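Tyrosine-protein phosphatase non-receptor type 18 (PDB 2OC3) removes phosphate from phosphotyrosine in proteins, including autophosphorylated tyrosine kinases, through its catalytic domain. Local coordinates at residues Trp44-Ser56 and Lys67-Leu79. Sequence-based numbering, arbitrary orientation.
Sequences WKADGVCSTVAGS and KDVLPYDQTRVIL
In the N-terminal part of the tyrosine phosphatase domain, the segments flank the loop carrying the KNRY sequence, which in related phosphatases recognises phosphotyrosine and probably does so here. The link from the helix ending near Asp47 to the weakly bonded turn at Val53-Ser56 is tied to the segment Leu70-Arg76, with Ser51 and Asp73 at the centre. Asp73 N donates to Ser51 O at 2.8 Å, and the Asp73 carboxylate answers by gripping the start of the turn. With CG anti to its carbonyl carbon (chi1 -64°), Asp73 presents both oxygens to the backbone, OD2 taking Val53 N and OD1 taking Ala54 N, each through the syn lone pair. The anti lone pair of OD2 receives Ser51 OG at 2.6 Å. A water takes the N-H of Gly55 and donates to Pro71 O and Asp73 OD1, joining the turn to the carboxylate. The bent chain of Gln74 brings its amide alongside Ser51, where OE1 accepts from Ser51 N and NE2 donates to Ser51 OG at 3.1 Å; the serine hydroxyl thus links the amide to the carboxylate. Beyond this network the Tyr72 ring meets Trp44 and Cys50. Trp44 points the edge of its six-membered ring, at CZ3 and CH2, at one face of the phenol, with planes at 76°, and Cys50 SG lies obliquely by the ring, 3.5 Å from Tyr72 CE1. Leu70 packs its CB and CD1 on Thr52, with CD2 near Gly55 O. Ala54 CB rests on one face of the Arg76 guanidinium, whose NH2 forms a salt bridge with Asp89. Three protein donors and a water share the Asp73 carboxylate, which fixes its rotation and would favour the ionised form; the turn's first backbone N-H groups point at its charge and would help to stabilise it.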
ATOM      1  N   TRP A  44      -3.294 -18.220  12.284  1.00  9.39           N
ATOM      2  CA  TRP A  44      -3.403 -18.532  10.868  1.00  7.91           C
ATOM      3  C   TRP A  44      -2.015 -18.736  10.228  1.00 11.56           C
ATOM      4  O   TRP A  44      -1.763 -19.614   9.388  1.00  9.32           O
ATOM      5  CB  TRP A  44      -4.167 -17.399  10.133  1.00 10.20           C
ATOM      6  CG  TRP A  44      -4.016 -17.512   8.638  1.00  9.47           C
ATOM      7  CD1 TRP A  44      -4.748 -18.318   7.793  1.00 14.51           C
ATOM      8  CD2 TRP A  44      -3.053 -16.844   7.817  1.00  9.97           C
ATOM      9  NE1 TRP A  44      -4.298 -18.178   6.508  1.00 14.99           N
ATOM     10  CE2 TRP A  44      -3.261 -17.284   6.484  1.00 15.06           C
ATOM     11  CE3 TRP A  44      -2.065 -15.883   8.056  1.00 12.37           C
ATOM     12  CZ2 TRP A  44      -2.512 -16.795   5.415  1.00 11.02           C
ATOM     13  CZ3 TRP A  44      -1.322 -15.404   6.986  1.00 11.75           C
ATOM     14  CH2 TRP A  44      -1.535 -15.883   5.683  1.00 11.68           C
ATOM     15  N   LYS A  45      -1.058 -17.915  10.602  1.00  8.38           N
ATOM     16  CA  LYS A  45       0.286 -18.137  10.106  1.00  9.84           C
ATOM     17  C   LYS A  45       0.761 -19.548  10.448  1.00 11.36           C
ATOM     18  O   LYS A  45       1.469 -20.189   9.667  1.00 14.54           O
ATOM     19  CB  LYS A  45       1.284 -17.136  10.683  1.00 12.47           C
ATOM     20  CG  LYS A  45       1.138 -15.729  10.135  1.00 14.42           C
ATOM     21  CD  LYS A  45       2.001 -14.709  10.921  1.00 29.81           C
ATOM     22  CE  LYS A  45       3.472 -15.019  11.008  1.00 30.67           C
ATOM     23  NZ  LYS A  45       4.188 -13.890  11.743  1.00 21.18           N
ATOM     24  N   ALA A  46       0.410 -19.988  11.655  1.00  9.44           N
ATOM     25  CA  ALA A  46       0.921 -21.268  12.152  1.00 10.80           C
ATOM     26  C   ALA A  46       0.226 -22.439  11.534  1.00 13.02           C
ATOM     27  O   ALA A  46       0.866 -23.472  11.293  1.00 15.09           O
ATOM     28  CB  ALA A  46       0.774 -21.303  13.649  1.00 13.93           C
ATOM     29  N   ASP A  47      -1.089 -22.328  11.322  1.00 10.14           N
ATOM     30  CA  ASP A  47      -1.889 -23.484  10.884  1.00 11.36           C
ATOM     31  C   ASP A  47      -2.503 -23.400   9.502  1.00 10.19           C
ATOM     32  O   ASP A  47      -3.008 -24.392   8.975  1.00 15.41           O
ATOM     33  CB  ASP A  47      -3.041 -23.679  11.840  1.00 13.42           C
ATOM     34  CG  ASP A  47      -2.597 -24.144  13.203  1.00 17.78           C
ATOM     35  OD1 ASP A  47      -1.449 -24.629  13.372  1.00 16.66           O
ATOM     36  OD2 ASP A  47      -3.441 -24.030  14.108  1.00 13.99           O
ATOM     37  N   GLY A  48      -2.476 -22.217   8.924  1.00 10.71           N
ATOM     38  CA  GLY A  48      -3.065 -21.967   7.613  1.00 11.02           C
ATOM     39  C   GLY A  48      -2.085 -22.176   6.470  1.00  9.96           C
ATOM     40  O   GLY A  48      -0.940 -22.533   6.661  1.00 10.44           O
ATOM     41  N   VAL A  49      -2.586 -21.923   5.265  1.00 10.51           N
ATOM     42  CA  VAL A  49      -1.736 -22.014   4.072  1.00  9.14           C
ATOM     43  C   VAL A  49      -0.960 -20.696   4.015  1.00  8.68           C
ATOM     44  O   VAL A  49      -1.473 -19.658   3.558  1.00  9.47           O
ATOM     45  CB  VAL A  49      -2.552 -22.275   2.819  1.00 11.40           C
ATOM     46  CG1 VAL A  49      -1.635 -22.386   1.574  1.00 11.90           C
ATOM     47  CG2 VAL A  49      -3.426 -23.570   2.995  1.00 11.81           C
ATOM     48  N   CYS A  50       0.273 -20.739   4.500  1.00  7.44           N
ATOM     49  CA  CYS A  50       1.076 -19.551   4.715  1.00 10.84           C
ATOM     50  C   CYS A  50       2.525 -19.920   4.659  1.00  8.84           C
ATOM     51  O   CYS A  50       3.014 -20.757   5.449  1.00 10.18           O
ATOM     52  CB  CYS A  50       0.745 -18.921   6.047  1.00  8.82           C
ATOM     53  SG  CYS A  50       1.759 -17.457   6.399  1.00 12.21           S
ATOM     54  N   SER A  51       3.230 -19.401   3.649  1.00  7.30           N
ATOM     55  CA  SER A  51       4.668 -19.660   3.520  1.00  8.36           C
ATOM     56  C   SER A  51       5.425 -18.477   2.912  1.00  7.22           C
ATOM     57  O   SER A  51       4.815 -17.561   2.386  1.00  8.52           O
ATOM     58  CB  SER A  51       4.910 -20.931   2.692  1.00  8.72           C
ATOM     59  OG  SER A  51       4.374 -20.855   1.388  1.00  8.61           O
ATOM     60  N   THR A  52       6.745 -18.490   3.068  1.00  8.92           N
ATOM     61  CA  THR A  52       7.617 -17.406   2.628  1.00  8.34           C
ATOM     62  C   THR A  52       8.854 -17.983   1.887  1.00  9.73           C
ATOM     63  O   THR A  52       9.990 -17.472   2.043  1.00 12.41           O
ATOM     64  CB  THR A  52       8.022 -16.512   3.820  1.00 10.84           C
ATOM     65  OG1 THR A  52       8.645 -17.326   4.834  1.00 14.28           O
ATOM     66  CG2 THR A  52       6.803 -15.819   4.417  1.00  9.97           C
ATOM     67  N   VAL A  53       8.617 -19.003   1.061  1.00  9.59           N
ATOM     68  CA  VAL A  53       9.677 -19.742   0.351  1.00 12.60           C
ATOM     69  C   VAL A  53      10.407 -18.789  -0.619  1.00 12.73           C
ATOM     70  O   VAL A  53      11.645 -18.702  -0.618  1.00 14.16           O
ATOM     71  CB  VAL A  53       9.050 -20.937  -0.442  1.00 16.80           C
ATOM     72  CG1 VAL A  53      10.054 -21.599  -1.399  1.00 20.98           C
ATOM     73  CG2 VAL A  53       8.464 -21.965   0.527  1.00 15.22           C
ATOM     74  N   ALA A  54       9.659 -18.048  -1.434  1.00 11.17           N
ATOM     75  CA  ALA A  54      10.284 -17.284  -2.499  1.00  9.97           C
ATOM     76  C   ALA A  54      11.184 -16.204  -1.902  1.00 11.06           C
ATOM     77  O   ALA A  54      12.306 -15.949  -2.369  1.00 11.64           O
ATOM     78  CB  ALA A  54       9.235 -16.673  -3.397  1.00 11.20           C
ATOM     79  N   GLY A  55      10.631 -15.473  -0.937  1.00 10.00           N
ATOM     80  CA  GLY A  55      11.408 -14.390  -0.291  1.00 12.39           C
ATOM     81  C   GLY A  55      12.667 -14.775   0.452  1.00 12.19           C
ATOM     82  O   GLY A  55      13.532 -13.922   0.700  1.00 11.67           O
ATOM     83  N   SER A  56      12.765 -16.065   0.803  1.00 13.24           N
ATOM     84  CA  SER A  56      13.929 -16.599   1.515  0.50 15.53           C
ATOM     85  C   SER A  56      14.935 -17.272   0.589  1.00 13.73           C
ATOM     86  O   SER A  56      15.975 -17.757   1.053  1.00 22.16           O
ATOM     87  CB  SER A  56      13.482 -17.615   2.568  0.50 19.16           C
ATOM     88  OG  SER A  56      12.663 -17.000   3.529  0.50 18.17           O
ATOM     89  N   LYS A  67      14.569  -8.029   7.256  1.00 17.62           N
ATOM     90  CA  LYS A  67      14.664  -9.501   7.323  1.00 20.66           C
ATOM     91  C   LYS A  67      13.385 -10.169   7.830  1.00 18.12           C
ATOM     92  O   LYS A  67      13.137 -11.352   7.544  1.00 20.47           O
ATOM     93  CB  LYS A  67      15.852  -9.899   8.213  1.00 27.10           C
ATOM     94  CG  LYS A  67      17.209  -9.451   7.667  1.00 24.62           C
ATOM     95  CD  LYS A  67      18.357  -9.960   8.570  1.00 27.49           C
ATOM     96  N   ASP A  68      12.595  -9.444   8.615  1.00 19.59           N
ATOM     97  CA  ASP A  68      11.404 -10.024   9.209  1.00 18.82           C
ATOM     98  C   ASP A  68      10.131  -9.722   8.425  1.00 16.44           C
ATOM     99  O   ASP A  68       9.040  -9.996   8.921  1.00 21.10           O
ATOM    100  CB  ASP A  68      11.241  -9.608  10.683  1.00 19.23           C
ATOM    101  CG  ASP A  68      11.039  -8.110  10.891  1.00 26.01           C
ATOM    102  OD1 ASP A  68      11.457  -7.303  10.043  1.00 20.44           O
ATOM    103  OD2 ASP A  68      10.474  -7.722  11.950  1.00 25.72           O
ATOM    104  N   VAL A  69      10.270  -9.144   7.223  1.00 10.97           N
ATOM    105  CA  VAL A  69       9.113  -8.886   6.366  1.00 11.93           C
ATOM    106  C   VAL A  69       9.328  -9.564   5.016  1.00 11.61           C
ATOM    107  O   VAL A  69      10.070  -9.096   4.175  1.00 11.58           O
ATOM    108  CB  VAL A  69       8.831  -7.380   6.164  1.00 11.18           C
ATOM    109  CG1 VAL A  69       7.636  -7.224   5.285  1.00 12.35           C
ATOM    110  CG2 VAL A  69       8.568  -6.709   7.531  1.00 12.49           C
ATOM    111  N   LEU A  70       8.694 -10.719   4.867  1.00  9.36           N
ATOM    112  CA  LEU A  70       8.726 -11.478   3.623  1.00  9.65           C
ATOM    113  C   LEU A  70       7.319 -11.637   3.076  1.00  9.20           C
ATOM    114  O   LEU A  70       6.410 -11.929   3.839  1.00  9.02           O
ATOM    115  CB  LEU A  70       9.303 -12.867   3.904  1.00 12.55           C
ATOM    116  CG  LEU A  70      10.718 -12.912   4.509  1.00 15.77           C
ATOM    117  CD1 LEU A  70      11.089 -14.364   4.883  1.00 19.83           C
ATOM    118  CD2 LEU A  70      11.702 -12.286   3.588  1.00 18.07           C
ATOM    119  N   PRO A  71       7.149 -11.527   1.768  1.00  8.34           N
ATOM    120  CA  PRO A  71       5.808 -11.623   1.219  1.00  6.50           C
ATOM    121  C   PRO A  71       5.314 -13.062   1.315  1.00 10.76           C
ATOM    122  O   PRO A  71       6.058 -14.015   1.092  1.00 10.16           O
ATOM    123  CB  PRO A  71       6.022 -11.232  -0.263  1.00  8.25           C
ATOM    124  CG  PRO A  71       7.403 -11.688  -0.560  1.00 10.35           C
ATOM    125  CD  PRO A  71       8.161 -11.380   0.701  1.00 10.03           C
ATOM    126  N   TYR A  72       4.041 -13.239   1.606  1.00  8.09           N
ATOM    127  CA  TYR A  72       3.508 -14.605   1.638  1.00  5.94           C
ATOM    128  C   TYR A  72       3.465 -15.114   0.218  1.00  7.22           C
ATOM    129  O   TYR A  72       3.060 -14.413  -0.700  1.00  8.91           O
ATOM    130  CB  TYR A  72       2.090 -14.600   2.176  1.00  6.56           C
ATOM    131  CG  TYR A  72       1.988 -14.112   3.622  1.00  8.28           C
ATOM    132  CD1 TYR A  72       2.932 -14.526   4.552  1.00 10.71           C
ATOM    133  CD2 TYR A  72       0.949 -13.275   4.059  1.00 14.60           C
ATOM    134  CE1 TYR A  72       2.868 -14.141   5.879  1.00 14.12           C
ATOM    135  CE2 TYR A  72       0.892 -12.888   5.430  1.00  9.61           C
ATOM    136  CZ  TYR A  72       1.858 -13.351   6.305  1.00 12.88           C
ATOM    137  OH  TYR A  72       1.904 -12.983   7.676  1.00 17.55           O
ATOM    138  N   ASP A  73       3.908 -16.341   0.011  1.00  7.31           N
ATOM    139  CA  ASP A  73       3.874 -16.927  -1.336  1.00  6.44           C
ATOM    140  C   ASP A  73       2.484 -16.936  -1.951  1.00  6.62           C
ATOM    141  O   ASP A  73       2.343 -16.878  -3.162  1.00  8.53           O
ATOM    142  CB  ASP A  73       4.344 -18.386  -1.262  1.00  6.31           C
ATOM    143  CG  ASP A  73       5.811 -18.539  -0.821  1.00 12.10           C
ATOM    144  OD1 ASP A  73       6.687 -17.817  -1.372  1.00 11.31           O
ATOM    145  OD2 ASP A  73       6.110 -19.397   0.056  1.00  9.95           O
ATOM    146  N   GLN A  74       1.468 -17.108  -1.121  1.00  6.82           N
ATOM    147  CA  GLN A  74       0.111 -17.361  -1.604  1.00  6.64           C
ATOM    148  C   GLN A  74      -0.497 -16.216  -2.420  1.00  7.77           C
ATOM    149  O   GLN A  74      -1.411 -16.426  -3.222  1.00  9.10           O
ATOM    150  CB  GLN A  74      -0.799 -17.687  -0.429  1.00  6.99           C
ATOM    151  CG  GLN A  74      -0.516 -19.026   0.241  1.00  8.18           C
ATOM    152  CD  GLN A  74       0.803 -19.123   0.923  1.00  7.00           C
ATOM    153  OE1 GLN A  74       1.312 -18.178   1.541  1.00  7.93           O
ATOM    154  NE2 GLN A  74       1.394 -20.361   0.861  1.00  8.64           N
ATOM    155  N   THR A  75      -0.031 -14.999  -2.159  1.00  6.28           N
ATOM    156  CA  THR A  75      -0.581 -13.779  -2.731  1.00  6.19           C
ATOM    157  C   THR A  75       0.571 -12.919  -3.313  1.00  7.68           C
ATOM    158  O   THR A  75       0.336 -11.761  -3.652  1.00  7.35           O
ATOM    159  CB  THR A  75      -1.293 -12.957  -1.644  1.00  6.80           C
ATOM    160  OG1 THR A  75      -0.349 -12.686  -0.604  1.00  7.59           O
ATOM    161  CG2 THR A  75      -2.539 -13.677  -1.097  1.00  8.78           C
ATOM    162  N   ARG A  76       1.799 -13.429  -3.424  1.00  7.08           N
ATOM    163  CA  ARG A  76       2.899 -12.577  -3.859  1.00  6.28           C
ATOM    164  C   ARG A  76       2.730 -12.122  -5.295  1.00  7.69           C
ATOM    165  O   ARG A  76       2.158 -12.806  -6.132  1.00  8.85           O
ATOM    166  CB  ARG A  76       4.283 -13.229  -3.688  1.00  8.44           C
ATOM    167  CG  ARG A  76       4.603 -14.331  -4.643  1.00 12.02           C
ATOM    168  CD  ARG A  76       6.005 -14.858  -4.380  1.00 12.11           C
ATOM    169  NE  ARG A  76       6.459 -15.823  -5.377  1.00 12.15           N
ATOM    170  CZ  ARG A  76       7.318 -15.582  -6.373  1.00 14.07           C
ATOM    171  NH1 ARG A  76       7.658 -16.587  -7.191  1.00 13.18           N
ATOM    172  NH2 ARG A  76       7.862 -14.382  -6.578  1.00 10.08           N
ATOM    173  N   VAL A  77       3.286 -10.954  -5.599  1.00  7.71           N
ATOM    174  CA  VAL A  77       3.303 -10.423  -6.961  1.00  8.47           C
ATOM    175  C   VAL A  77       4.381 -11.155  -7.733  1.00  9.97           C
ATOM    176  O   VAL A  77       5.541 -11.108  -7.375  1.00 11.56           O
ATOM    177  CB  VAL A  77       3.622  -8.906  -6.914  1.00  8.42           C
ATOM    178  CG1 VAL A  77       3.827  -8.391  -8.351  1.00 12.89           C
ATOM    179  CG2 VAL A  77       2.521  -8.141  -6.239  1.00 10.26           C
ATOM    180  N   ILE A  78       4.002 -11.813  -8.822  1.00  9.26           N
ATOM    181  CA  ILE A  78       4.932 -12.522  -9.681  1.00  9.80           C
ATOM    182  C   ILE A  78       5.173 -11.653 -10.903  1.00 11.83           C
ATOM    183  O   ILE A  78       4.255 -11.379 -11.675  1.00 13.75           O
ATOM    184  CB  ILE A  78       4.358 -13.888 -10.129  1.00 14.85           C
ATOM    185  CG1 ILE A  78       3.926 -14.711  -8.934  1.00 19.41           C
ATOM    186  CG2 ILE A  78       5.385 -14.654 -10.969  1.00 17.27           C
ATOM    187  CD1 ILE A  78       5.043 -15.299  -8.224  1.00 24.40           C
ATOM    188  N   LEU A  79       6.388 -11.173 -11.041  1.00 10.97           N
ATOM    189  CA  LEU A  79       6.742 -10.319 -12.190  1.00  7.31           C
ATOM    190  C   LEU A  79       7.070 -11.207 -13.398  1.00 12.32           C
ATOM    191  O   LEU A  79       7.742 -12.257 -13.269  1.00 13.94           O
ATOM    192  CB  LEU A  79       7.927  -9.420 -11.849  1.00  9.03           C
ATOM    193  CG  LEU A  79       7.658  -8.432 -10.690  1.00  7.27           C
ATOM    194  CD1 LEU A  79       8.927  -7.649 -10.317  1.00  8.76           C
ATOM    195  CD2 LEU A  79       6.463  -7.499 -11.011  1.00 12.12           C
TER
HETATM  196  O   HOH W   1       7.831 -15.496  -0.409  1.00 11.50           O